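Local structure of 6-phospho-beta-glucosidase (Thermotoga maritima, 1UP7) at residues S12-K20 with I284-S294; S26-Y37 with R58-G69. The protein hydrolyses cellobiose 6'-phosphate to glucose 6-phosphate and glucose, with NAD+ and a manganese ion as cofactors. One frame throughout, in Å; residues are numbered along the deposited sequence.

Interaction 1: S12-K20 with I284-S294. With NAD (nicotinamide-adenine-dinucleotide), chain I; G6P (6-O-phosphono-alpha-D-glucopyranose), chain J.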
# COMPACT_ATOMS: atom_id res chain seq x y z
N SER A 12 -24.19 -10.65 -34.38
CA SER A 12 -24.74 -9.49 -33.68
C SER A 12 -25.30 -8.47 -34.67
O SER A 12 -24.75 -8.22 -35.74
CB SER A 12 -23.72 -8.78 -32.77
OG SER A 12 -24.19 -7.48 -32.47
N SER A 13 -26.41 -7.85 -34.28
CA SER A 13 -26.99 -6.81 -35.12
C SER A 13 -26.18 -5.52 -35.14
O SER A 13 -26.43 -4.67 -35.99
CB SER A 13 -28.47 -6.57 -34.83
OG SER A 13 -28.66 -5.96 -33.57
N TYR A 14 -25.18 -5.40 -34.26
CA TYR A 14 -24.26 -4.25 -34.29
C TYR A 14 -23.06 -4.44 -35.24
O TYR A 14 -22.31 -3.46 -35.48
CB TYR A 14 -23.68 -3.92 -32.90
CG TYR A 14 -24.65 -3.53 -31.82
CD1 TYR A 14 -25.27 -2.27 -31.80
CD2 TYR A 14 -24.93 -4.42 -30.78
CE1 TYR A 14 -26.16 -1.93 -30.76
CE2 TYR A 14 -25.81 -4.09 -29.76
CZ TYR A 14 -26.41 -2.85 -29.74
OH TYR A 14 -27.25 -2.57 -28.69
N THR A 15 -22.87 -5.67 -35.73
CA THR A 15 -21.72 -6.00 -36.59
C THR A 15 -21.49 -4.98 -37.74
O THR A 15 -20.37 -4.55 -37.95
CB THR A 15 -21.84 -7.45 -37.10
OG1 THR A 15 -21.50 -8.35 -36.03
CG2 THR A 15 -20.83 -7.75 -38.19
N PRO A 16 -22.54 -4.57 -38.46
CA PRO A 16 -22.39 -3.59 -39.55
C PRO A 16 -21.74 -2.31 -39.06
O PRO A 16 -20.88 -1.77 -39.75
CB PRO A 16 -23.84 -3.32 -39.99
CG PRO A 16 -24.59 -4.55 -39.61
CD PRO A 16 -23.97 -4.94 -38.29
N GLU A 17 -22.12 -1.84 -37.88
CA GLU A 17 -21.49 -0.65 -37.29
C GLU A 17 -20.03 -0.90 -36.92
O GLU A 17 -19.17 -0.05 -37.19
CB GLU A 17 -22.30 -0.12 -36.08
CG GLU A 17 -22.27 1.39 -35.87
CD GLU A 17 -23.03 2.21 -36.93
OE1 GLU A 17 -24.25 1.96 -37.20
OE2 GLU A 17 -22.42 3.16 -37.47
N LEU A 18 -19.72 -2.05 -36.34
CA LEU A 18 -18.32 -2.39 -36.10
C LEU A 18 -17.50 -2.33 -37.39
O LEU A 18 -16.41 -1.75 -37.42
CB LEU A 18 -18.18 -3.75 -35.47
CG LEU A 18 -16.75 -4.22 -35.26
CD1 LEU A 18 -16.11 -3.49 -34.08
CD2 LEU A 18 -16.83 -5.74 -35.02
N VAL A 19 -18.04 -2.92 -38.44
CA VAL A 19 -17.39 -2.97 -39.73
C VAL A 19 -17.15 -1.56 -40.32
O VAL A 19 -16.08 -1.26 -40.87
CB VAL A 19 -18.20 -3.90 -40.66
CG1 VAL A 19 -17.81 -3.71 -42.08
CG2 VAL A 19 -17.98 -5.34 -40.22
N LYS A 20 -18.17 -0.71 -40.20
CA LYS A 20 -18.07 0.69 -40.58
C LYS A 20 -16.89 1.36 -39.86
O LYS A 20 -16.08 2.02 -40.48
CB LYS A 20 -19.39 1.41 -40.26
CG LYS A 20 -19.33 2.95 -40.20
CD LYS A 20 -20.35 3.57 -41.12
CE LYS A 20 -20.57 5.08 -40.85
NZ LYS A 20 -21.41 5.31 -39.60
N ILE A 284 -26.39 1.09 -43.74
CA ILE A 284 -26.83 0.78 -42.38
C ILE A 284 -28.16 1.47 -42.07
O ILE A 284 -28.28 2.69 -42.24
CB ILE A 284 -25.73 1.16 -41.36
CG1 ILE A 284 -24.43 0.43 -41.72
CG2 ILE A 284 -26.16 0.83 -39.92
CD1 ILE A 284 -23.23 0.80 -40.88
N PRO A 285 -29.18 0.71 -41.64
CA PRO A 285 -30.50 1.29 -41.41
C PRO A 285 -30.50 2.15 -40.14
O PRO A 285 -29.80 1.84 -39.15
CB PRO A 285 -31.40 0.06 -41.18
CG PRO A 285 -30.55 -1.16 -41.45
CD PRO A 285 -29.13 -0.73 -41.29
N GLU A 286 -31.29 3.22 -40.16
CA GLU A 286 -31.37 4.13 -39.00
C GLU A 286 -31.88 3.39 -37.75
O GLU A 286 -31.51 3.76 -36.63
CB GLU A 286 -32.23 5.38 -39.32
CG GLU A 286 -32.09 6.51 -38.29
N GLU A 287 -32.71 2.36 -37.95
CA GLU A 287 -33.28 1.57 -36.84
C GLU A 287 -32.25 0.91 -35.93
O GLU A 287 -32.60 0.50 -34.82
CB GLU A 287 -34.25 0.50 -37.34
CG GLU A 287 -34.58 -0.54 -36.25
CD GLU A 287 -35.86 -1.33 -36.47
OE1 GLU A 287 -36.59 -1.10 -37.47
OE2 GLU A 287 -36.14 -2.19 -35.60
N LEU A 288 -30.99 0.82 -36.36
CA LEU A 288 -29.95 0.34 -35.45
C LEU A 288 -29.65 1.33 -34.30
O LEU A 288 -28.97 0.97 -33.33
CB LEU A 288 -28.67 -0.07 -36.21
CG LEU A 288 -27.51 -0.72 -35.46
CD1 LEU A 288 -27.99 -1.87 -34.61
CD2 LEU A 288 -26.47 -1.22 -36.44
N THR A 289 -30.18 2.55 -34.35
CA THR A 289 -30.02 3.47 -33.20
C THR A 289 -30.99 3.16 -32.05
O THR A 289 -30.70 3.49 -30.88
CB THR A 289 -30.15 4.94 -33.61
OG1 THR A 289 -31.33 5.10 -34.41
CG2 THR A 289 -28.99 5.33 -34.55
N LYS A 290 -32.13 2.53 -32.38
CA LYS A 290 -33.05 1.95 -31.38
C LYS A 290 -32.35 1.05 -30.35
O LYS A 290 -32.89 0.78 -29.27
CB LYS A 290 -34.13 1.13 -32.07
CG LYS A 290 -35.22 1.96 -32.70
CD LYS A 290 -36.47 1.12 -33.00
CE LYS A 290 -37.41 0.99 -31.78
NZ LYS A 290 -38.81 0.63 -32.24
N ARG A 291 -31.15 0.58 -30.69
CA ARG A 291 -30.32 -0.16 -29.73
C ARG A 291 -29.45 0.84 -28.93
O ARG A 291 -29.15 1.94 -29.44
CB ARG A 291 -29.44 -1.19 -30.45
CG ARG A 291 -30.22 -2.18 -31.38
CD ARG A 291 -30.77 -3.45 -30.69
NE ARG A 291 -30.17 -3.72 -29.39
CZ ARG A 291 -29.44 -4.80 -29.10
NH1 ARG A 291 -29.23 -5.75 -30.01
NH2 ARG A 291 -28.90 -4.92 -27.89
N GLY A 292 -29.10 0.48 -27.69
CA GLY A 292 -28.40 1.40 -26.80
C GLY A 292 -26.90 1.17 -26.85
O GLY A 292 -26.13 1.67 -26.01
N GLY A 293 -26.46 0.42 -27.85
CA GLY A 293 -25.07 0.02 -27.92
C GLY A 293 -24.27 0.86 -28.90
O GLY A 293 -23.06 0.67 -29.11
N SER A 294 -24.93 1.82 -29.50
CA SER A 294 -24.23 2.63 -30.48
C SER A 294 -22.91 3.26 -29.98
O SER A 294 -22.70 3.55 -28.78
CB SER A 294 -25.18 3.64 -31.11
OG SER A 294 -26.09 2.92 -31.95
PA NAD I . -26.80 -10.77 -29.45
O1A NAD I . -27.86 -11.54 -28.77
O2A NAD I . -27.13 -10.30 -30.88
O5B NAD I . -25.52 -11.77 -29.45
C5B NAD I . -24.50 -11.58 -30.39
C4B NAD I . -24.17 -12.90 -31.09
O4B NAD I . -23.48 -13.77 -30.20
C3B NAD I . -25.37 -13.67 -31.61
O3B NAD I . -25.25 -13.76 -33.02
C2B NAD I . -25.25 -15.05 -30.96
O2B NAD I . -25.59 -16.10 -31.84
C1B NAD I . -23.77 -15.10 -30.65
N9A NAD I . -23.37 -16.04 -29.61
C8A NAD I . -24.04 -16.43 -28.46
N7A NAD I . -23.22 -17.29 -27.81
C5A NAD I . -22.05 -17.41 -28.47
C6A NAD I . -20.90 -18.16 -28.26
N6A NAD I . -20.77 -18.96 -27.20
N1A NAD I . -19.86 -18.07 -29.17
C2A NAD I . -19.97 -17.26 -30.29
N3A NAD I . -21.13 -16.56 -30.51
C4A NAD I . -22.14 -16.64 -29.61
O3 NAD I . -26.50 -9.52 -28.49
PN NAD I . -25.80 -8.12 -28.85
O1N NAD I . -26.85 -7.12 -28.51
O2N NAD I . -25.17 -8.10 -30.15
O5D NAD I . -24.58 -8.01 -27.82
C5D NAD I . -23.65 -9.05 -27.57
C4D NAD I . -22.95 -8.73 -26.24
O4D NAD I . -22.23 -7.50 -26.27
C3D NAD I . -23.93 -8.60 -25.09
O3D NAD I . -23.32 -9.23 -24.00
C2D NAD I . -24.05 -7.10 -24.85
O2D NAD I . -24.36 -6.72 -23.52
C1D NAD I . -22.73 -6.54 -25.33
N1N NAD I . -22.95 -5.35 -26.15
C2N NAD I . -22.36 -5.37 -27.39
C3N NAD I . -22.49 -4.32 -28.26
C7N NAD I . -21.83 -4.42 -29.62
O7N NAD I . -21.09 -3.36 -30.19
N7N NAD I . -21.95 -5.58 -30.29
C4N NAD I . -23.23 -3.21 -27.84
C5N NAD I . -23.84 -3.17 -26.57
C6N NAD I . -23.69 -4.26 -25.71
C1 G6P J . -25.83 1.02 -23.05
C2 G6P J . -24.76 0.25 -22.22
C3 G6P J . -24.48 -1.11 -22.87
C4 G6P J . -25.79 -1.89 -22.86
C5 G6P J . -26.80 -1.14 -23.74
C6 G6P J . -28.15 -1.85 -23.73
O1 G6P J . -26.22 2.29 -22.50
O2 G6P J . -23.53 0.95 -22.10
O3 G6P J . -23.43 -1.82 -22.22
O4 G6P J . -25.57 -3.24 -23.26
O5 G6P J . -27.02 0.22 -23.27
O6 G6P J . -28.83 -1.68 -24.96
P G6P J . -29.92 -2.76 -25.46
O1P G6P J . -30.28 -2.36 -26.87
O2P G6P J . -31.20 -2.81 -24.64
O3P G6P J . -29.25 -4.10 -25.44

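Interaction 2: S26-Y37 with R58-G69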
# COMPACT_ATOMS: atom_id res chain seq x y z
N SER A 26 -9.24 1.86 -41.56
CA SER A 26 -8.49 1.08 -42.55
C SER A 26 -7.66 1.95 -43.49
O SER A 26 -6.83 1.44 -44.24
CB SER A 26 -9.42 0.13 -43.33
OG SER A 26 -9.90 0.73 -44.52
N GLU A 27 -7.87 3.26 -43.43
CA GLU A 27 -7.04 4.23 -44.15
C GLU A 27 -5.80 4.64 -43.34
O GLU A 27 -4.82 5.13 -43.92
CB GLU A 27 -7.84 5.50 -44.46
CG GLU A 27 -8.78 5.42 -45.67
CD GLU A 27 -10.12 6.10 -45.38
OE1 GLU A 27 -10.87 5.59 -44.48
OE2 GLU A 27 -10.42 7.14 -46.04
N ASP A 28 -5.85 4.48 -42.02
CA ASP A 28 -4.72 4.81 -41.14
C ASP A 28 -3.87 3.58 -40.86
O ASP A 28 -2.65 3.69 -40.71
CB ASP A 28 -5.21 5.41 -39.80
CG ASP A 28 -6.18 6.60 -39.97
OD1 ASP A 28 -5.93 7.48 -40.83
OD2 ASP A 28 -7.23 6.73 -39.27
N VAL A 29 -4.51 2.41 -40.74
CA VAL A 29 -3.79 1.18 -40.45
C VAL A 29 -4.20 0.07 -41.42
O VAL A 29 -5.32 0.05 -41.94
CB VAL A 29 -3.97 0.71 -38.96
CG1 VAL A 29 -3.42 1.76 -37.98
CG2 VAL A 29 -5.43 0.38 -38.61
N ARG A 30 -3.28 -0.84 -41.67
CA ARG A 30 -3.50 -1.91 -42.61
C ARG A 30 -4.34 -3.03 -41.95
O ARG A 30 -4.03 -3.52 -40.86
CB ARG A 30 -2.15 -2.37 -43.15
CG ARG A 30 -1.97 -3.85 -43.32
CD ARG A 30 -0.76 -4.20 -44.19
NE ARG A 30 -0.96 -5.45 -44.92
CZ ARG A 30 -0.42 -5.71 -46.11
NH1 ARG A 30 0.34 -4.80 -46.72
NH2 ARG A 30 -0.65 -6.88 -46.69
N ILE A 31 -5.46 -3.37 -42.59
CA ILE A 31 -6.27 -4.50 -42.17
C ILE A 31 -6.39 -5.44 -43.37
O ILE A 31 -6.92 -5.05 -44.41
CB ILE A 31 -7.68 -4.03 -41.68
CG1 ILE A 31 -7.58 -3.17 -40.42
CG2 ILE A 31 -8.60 -5.24 -41.38
CD1 ILE A 31 -8.90 -2.47 -40.08
N ASP A 32 -5.90 -6.67 -43.24
CA ASP A 32 -5.95 -7.57 -44.39
C ASP A 32 -7.22 -8.40 -44.43
O ASP A 32 -7.79 -8.62 -45.49
CB ASP A 32 -4.72 -8.46 -44.46
CG ASP A 32 -3.46 -7.66 -44.59
OD1 ASP A 32 -3.12 -7.28 -45.72
OD2 ASP A 32 -2.77 -7.33 -43.60
N GLU A 33 -7.66 -8.84 -43.25
CA GLU A 33 -8.90 -9.60 -43.17
C GLU A 33 -9.62 -9.47 -41.84
O GLU A 33 -9.02 -9.27 -40.79
CB GLU A 33 -8.68 -11.06 -43.56
CG GLU A 33 -7.52 -11.74 -42.85
CD GLU A 33 -7.23 -13.14 -43.37
OE1 GLU A 33 -7.09 -13.29 -44.60
OE2 GLU A 33 -7.14 -14.10 -42.55
N VAL A 34 -10.94 -9.54 -41.92
CA VAL A 34 -11.79 -9.68 -40.76
C VAL A 34 -12.51 -11.02 -40.86
O VAL A 34 -13.19 -11.31 -41.85
CB VAL A 34 -12.76 -8.49 -40.61
CG1 VAL A 34 -13.60 -8.64 -39.36
CG2 VAL A 34 -11.94 -7.17 -40.53
N ILE A 35 -12.30 -11.86 -39.86
CA ILE A 35 -12.93 -13.17 -39.84
C ILE A 35 -13.97 -13.28 -38.72
O ILE A 35 -13.73 -12.85 -37.58
CB ILE A 35 -11.87 -14.28 -39.76
CG1 ILE A 35 -12.53 -15.65 -39.94
CG2 ILE A 35 -11.16 -14.21 -38.43
CD1 ILE A 35 -11.55 -16.73 -40.46
N PHE A 36 -15.10 -13.87 -39.07
CA PHE A 36 -16.28 -13.90 -38.22
C PHE A 36 -16.57 -15.32 -37.76
O PHE A 36 -16.50 -16.25 -38.56
CB PHE A 36 -17.50 -13.32 -38.96
CG PHE A 36 -17.39 -11.87 -39.28
CD1 PHE A 36 -17.77 -10.91 -38.34
CD2 PHE A 36 -16.86 -11.45 -40.50
CE1 PHE A 36 -17.66 -9.53 -38.61
CE2 PHE A 36 -16.73 -10.08 -40.80
CZ PHE A 36 -17.15 -9.11 -39.84
N TYR A 37 -16.88 -15.47 -36.47
CA TYR A 37 -17.35 -16.71 -35.92
C TYR A 37 -18.62 -16.44 -35.10
O TYR A 37 -18.70 -15.43 -34.39
CB TYR A 37 -16.28 -17.40 -35.05
CG TYR A 37 -16.88 -18.56 -34.30
CD1 TYR A 37 -17.30 -19.69 -35.00
CD2 TYR A 37 -17.12 -18.49 -32.94
CE1 TYR A 37 -17.91 -20.75 -34.36
CE2 TYR A 37 -17.73 -19.56 -32.27
CZ TYR A 37 -18.12 -20.70 -33.00
OH TYR A 37 -18.74 -21.77 -32.39
N ARG A 58 -12.54 -3.79 -49.59
CA ARG A 58 -11.47 -3.02 -48.98
C ARG A 58 -10.56 -3.89 -48.11
O ARG A 58 -9.39 -3.62 -47.98
CB ARG A 58 -12.02 -1.79 -48.22
CG ARG A 58 -12.39 -0.60 -49.16
CD ARG A 58 -13.42 0.43 -48.62
NE ARG A 58 -12.74 1.41 -47.77
CZ ARG A 58 -13.34 2.35 -47.01
NH1 ARG A 58 -14.67 2.47 -46.97
NH2 ARG A 58 -12.57 3.17 -46.28
N PHE A 59 -11.12 -4.94 -47.51
CA PHE A 59 -10.35 -6.03 -46.93
C PHE A 59 -11.12 -7.33 -47.12
O PHE A 59 -12.31 -7.30 -47.47
CB PHE A 59 -10.02 -5.79 -45.45
CG PHE A 59 -11.16 -5.26 -44.62
CD1 PHE A 59 -12.25 -6.07 -44.29
CD2 PHE A 59 -11.14 -3.96 -44.13
CE1 PHE A 59 -13.32 -5.57 -43.48
CE2 PHE A 59 -12.19 -3.46 -43.29
CZ PHE A 59 -13.28 -4.28 -42.98
N LYS A 60 -10.45 -8.46 -46.91
CA LYS A 60 -11.07 -9.77 -47.03
C LYS A 60 -12.04 -9.99 -45.86
O LYS A 60 -11.72 -9.68 -44.72
CB LYS A 60 -10.00 -10.85 -47.09
CG LYS A 60 -9.36 -11.01 -48.46
CD LYS A 60 -8.14 -12.02 -48.46
CE LYS A 60 -8.39 -13.34 -47.64
NZ LYS A 60 -8.98 -14.50 -48.44
N VAL A 61 -13.23 -10.50 -46.17
CA VAL A 61 -14.22 -10.84 -45.16
C VAL A 61 -14.43 -12.36 -45.15
O VAL A 61 -14.79 -12.95 -46.17
CB VAL A 61 -15.57 -10.17 -45.47
CG1 VAL A 61 -16.64 -10.62 -44.48
CG2 VAL A 61 -15.42 -8.64 -45.52
N LEU A 62 -14.19 -12.99 -44.00
CA LEU A 62 -14.23 -14.44 -43.91
C LEU A 62 -15.13 -14.95 -42.79
O LEU A 62 -15.32 -14.29 -41.78
CB LEU A 62 -12.80 -14.99 -43.73
CG LEU A 62 -11.77 -14.52 -44.76
CD1 LEU A 62 -10.33 -14.80 -44.30
CD2 LEU A 62 -12.07 -15.13 -46.14
N ILE A 63 -15.69 -16.14 -42.99
CA ILE A 63 -16.38 -16.84 -41.93
C ILE A 63 -15.57 -18.08 -41.55
O ILE A 63 -15.15 -18.83 -42.42
CB ILE A 63 -17.84 -17.18 -42.36
CG1 ILE A 63 -18.67 -15.88 -42.53
CG2 ILE A 63 -18.50 -18.11 -41.34
CD1 ILE A 63 -20.03 -16.07 -43.19
N SER A 64 -15.32 -18.26 -40.26
CA SER A 64 -14.76 -19.49 -39.76
C SER A 64 -15.85 -20.32 -39.08
O SER A 64 -16.65 -19.79 -38.28
CB SER A 64 -13.66 -19.18 -38.78
OG SER A 64 -13.23 -20.36 -38.15
N ASP A 65 -15.86 -21.62 -39.39
CA ASP A 65 -16.78 -22.56 -38.75
C ASP A 65 -16.48 -22.80 -37.28
O ASP A 65 -17.33 -23.32 -36.59
CB ASP A 65 -16.80 -23.91 -39.50
CG ASP A 65 -17.53 -23.85 -40.83
OD1 ASP A 65 -18.45 -23.02 -40.96
OD2 ASP A 65 -17.24 -24.61 -41.80
N THR A 66 -15.29 -22.44 -36.83
CA THR A 66 -14.88 -22.68 -35.45
C THR A 66 -14.30 -21.41 -34.82
O THR A 66 -13.83 -20.52 -35.52
CB THR A 66 -13.84 -23.78 -35.43
OG1 THR A 66 -12.72 -23.36 -36.23
CG2 THR A 66 -14.39 -25.08 -36.11
N PHE A 67 -14.32 -21.36 -33.49
CA PHE A 67 -13.63 -20.32 -32.76
C PHE A 67 -12.13 -20.35 -33.07
O PHE A 67 -11.53 -19.31 -33.35
CB PHE A 67 -13.90 -20.47 -31.25
CG PHE A 67 -13.23 -19.42 -30.44
CD1 PHE A 67 -11.92 -19.60 -30.02
CD2 PHE A 67 -13.88 -18.23 -30.13
CE1 PHE A 67 -11.28 -18.60 -29.29
CE2 PHE A 67 -13.23 -17.25 -29.39
CZ PHE A 67 -11.92 -17.45 -28.98
N GLU A 68 -11.53 -21.54 -33.00
CA GLU A 68 -10.09 -21.69 -33.16
C GLU A 68 -9.64 -21.15 -34.52
O GLU A 68 -8.66 -20.42 -34.63
CB GLU A 68 -9.68 -23.16 -32.98
CG GLU A 68 -8.16 -23.33 -32.99
CD GLU A 68 -7.67 -24.55 -32.18
OE1 GLU A 68 -8.31 -24.88 -31.12
OE2 GLU A 68 -6.63 -25.17 -32.61
N GLY A 69 -10.40 -21.50 -35.55
CA GLY A 69 -10.14 -21.05 -36.91
C GLY A 69 -10.22 -19.54 -37.07
O GLY A 69 -9.55 -18.96 -37.92
O HOH W 1 -9.52 0.88 -47.32

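Interaction 1: S12-K20 with I284-S294
The glucose 6-phosphate oxygen O1P is gripped by two donors of 284-294, Arg291 NE at 2.9 Å and the backbone N of Gly292, with Tyr14 OH 3.5 Å from the same oxygen. Tyr14 lies in the turn that opens helix 15-25 of the NAD-binding Rossmann domain, while Arg291 comes from a loop of the C-terminal domain, so residues of both domains line the pocket. Arg291 serves both ligands: NH2 donates to G6P O3P at 2.6 Å, and NH1 and NH2 fork onto NAD O1N, so one positive charge probably serves both phosphate groups. Tyr14 covers one guanidinium face, its CZ 3.6 Å above the plane and over the centre, the two planes 50° apart. Its OH nears NE and NH2 at angles too poor for bonding. CG beside the backbone N (chi1 -61°) carries the Tyr14 ring toward the nicotinamide, whose C4N sits 3.3 Å above the ring plane, toward the rim. With an alanine here, the nicotinamide and the Arg291 guanidinium would probably lose their common packing surface, leaving the arginine freer to turn. Gly293 runs close by the ring, and any CB there would collide with Tyr14 CZ. Ser12 OG fixes the turn, accepting from Tyr14 N at 2.9 Å and donating to NAD O2N. Leu288 lays CD1 against Tyr14 CD1 and straddles Ser13 O with both methyls. Glu17 divides its carboxylate: OE2 pairs with Lys20 NZ, and OE1 rests 3.5 Å from Ile284 CG2.

Interaction 2: S26-Y37 with R58-G69
Lys60 N donates to Asp32 O at 3.0 Å, the first of five backbone bonds that zip strand 33-37 to strand 60-63 in parallel. Val34 and Phe36 use both their N and their O on this partner: Val34 N donates to Lys60 O nearly head-on (C=O...N angle 168°), Val34 O receives Leu62 N, Phe36 N reaches Leu62 O at 2.8 Å, and Phe36 O receives Ser64 N. The backbones of Glu33 and Ile35 turn the other way, to bond strand 4-8. Glu33 OE2 is paired with Arg4, while OE1 lies 3.3 Å from Lys60 CE, and the Lys60 ammonium stays too distant for a salt bridge. Glu27 OE1 meets Arg58 NH2 in a long salt bridge of 3.5 Å, near the guanidinium plane but with the carboxylate turned 82° to it. A water donates to Ser26 OG and accepts from Arg58 NE, and Ser26 OG is also bonded to Leu23 O. Ser64 OG donates to Thr66 O at 2.7 Å on an in-plane lone pair, and Thr66 OG1 caps the next helix by accepting from Gly69 N. The Tyr37 ring lies flat against the backbone of Thr66 and Phe67, with Phe67 N 3.6 Å above its plane, over the centre, and Ser64 O at its edge. Phe59 CG, between its backbone N and carbonyl carbon (chi1 44°), sets the ring beside Val34, whose CG2 sits over its face in a CH-pi contact. This is a beta-alpha-beta crossover of the Rossmann sheet: strand 60-63 is an edge strand of the parallel sheet within this chain, strand 33-37 lies between it and strand 4-8, and the connecting helix 41-55 covers the face bearing Phe36, Val61 and Ile63.

How the interactions relate
Interaction 1 and interaction 2 have centres about 19 Å apart, yet they meet at Phe36, whose CE1 lies 3.7 Å from Thr15 CG2 and whose CZ lies 3.9 Å from Val19 CG2. Helix 15-25 therefore packs on strand 33-37 through Thr15 and Val19, and strand 33-37 is the next regular element after helix 15-25. NAD spans both: its pyrophosphate and nicotinamide lie at interaction 1 beside the glucose 6-phosphate, whereas its adenine end comes within about 4 Å of the Tyr37 side chain in interaction 2. Asp38, just after that strand, also bonds the cofactor.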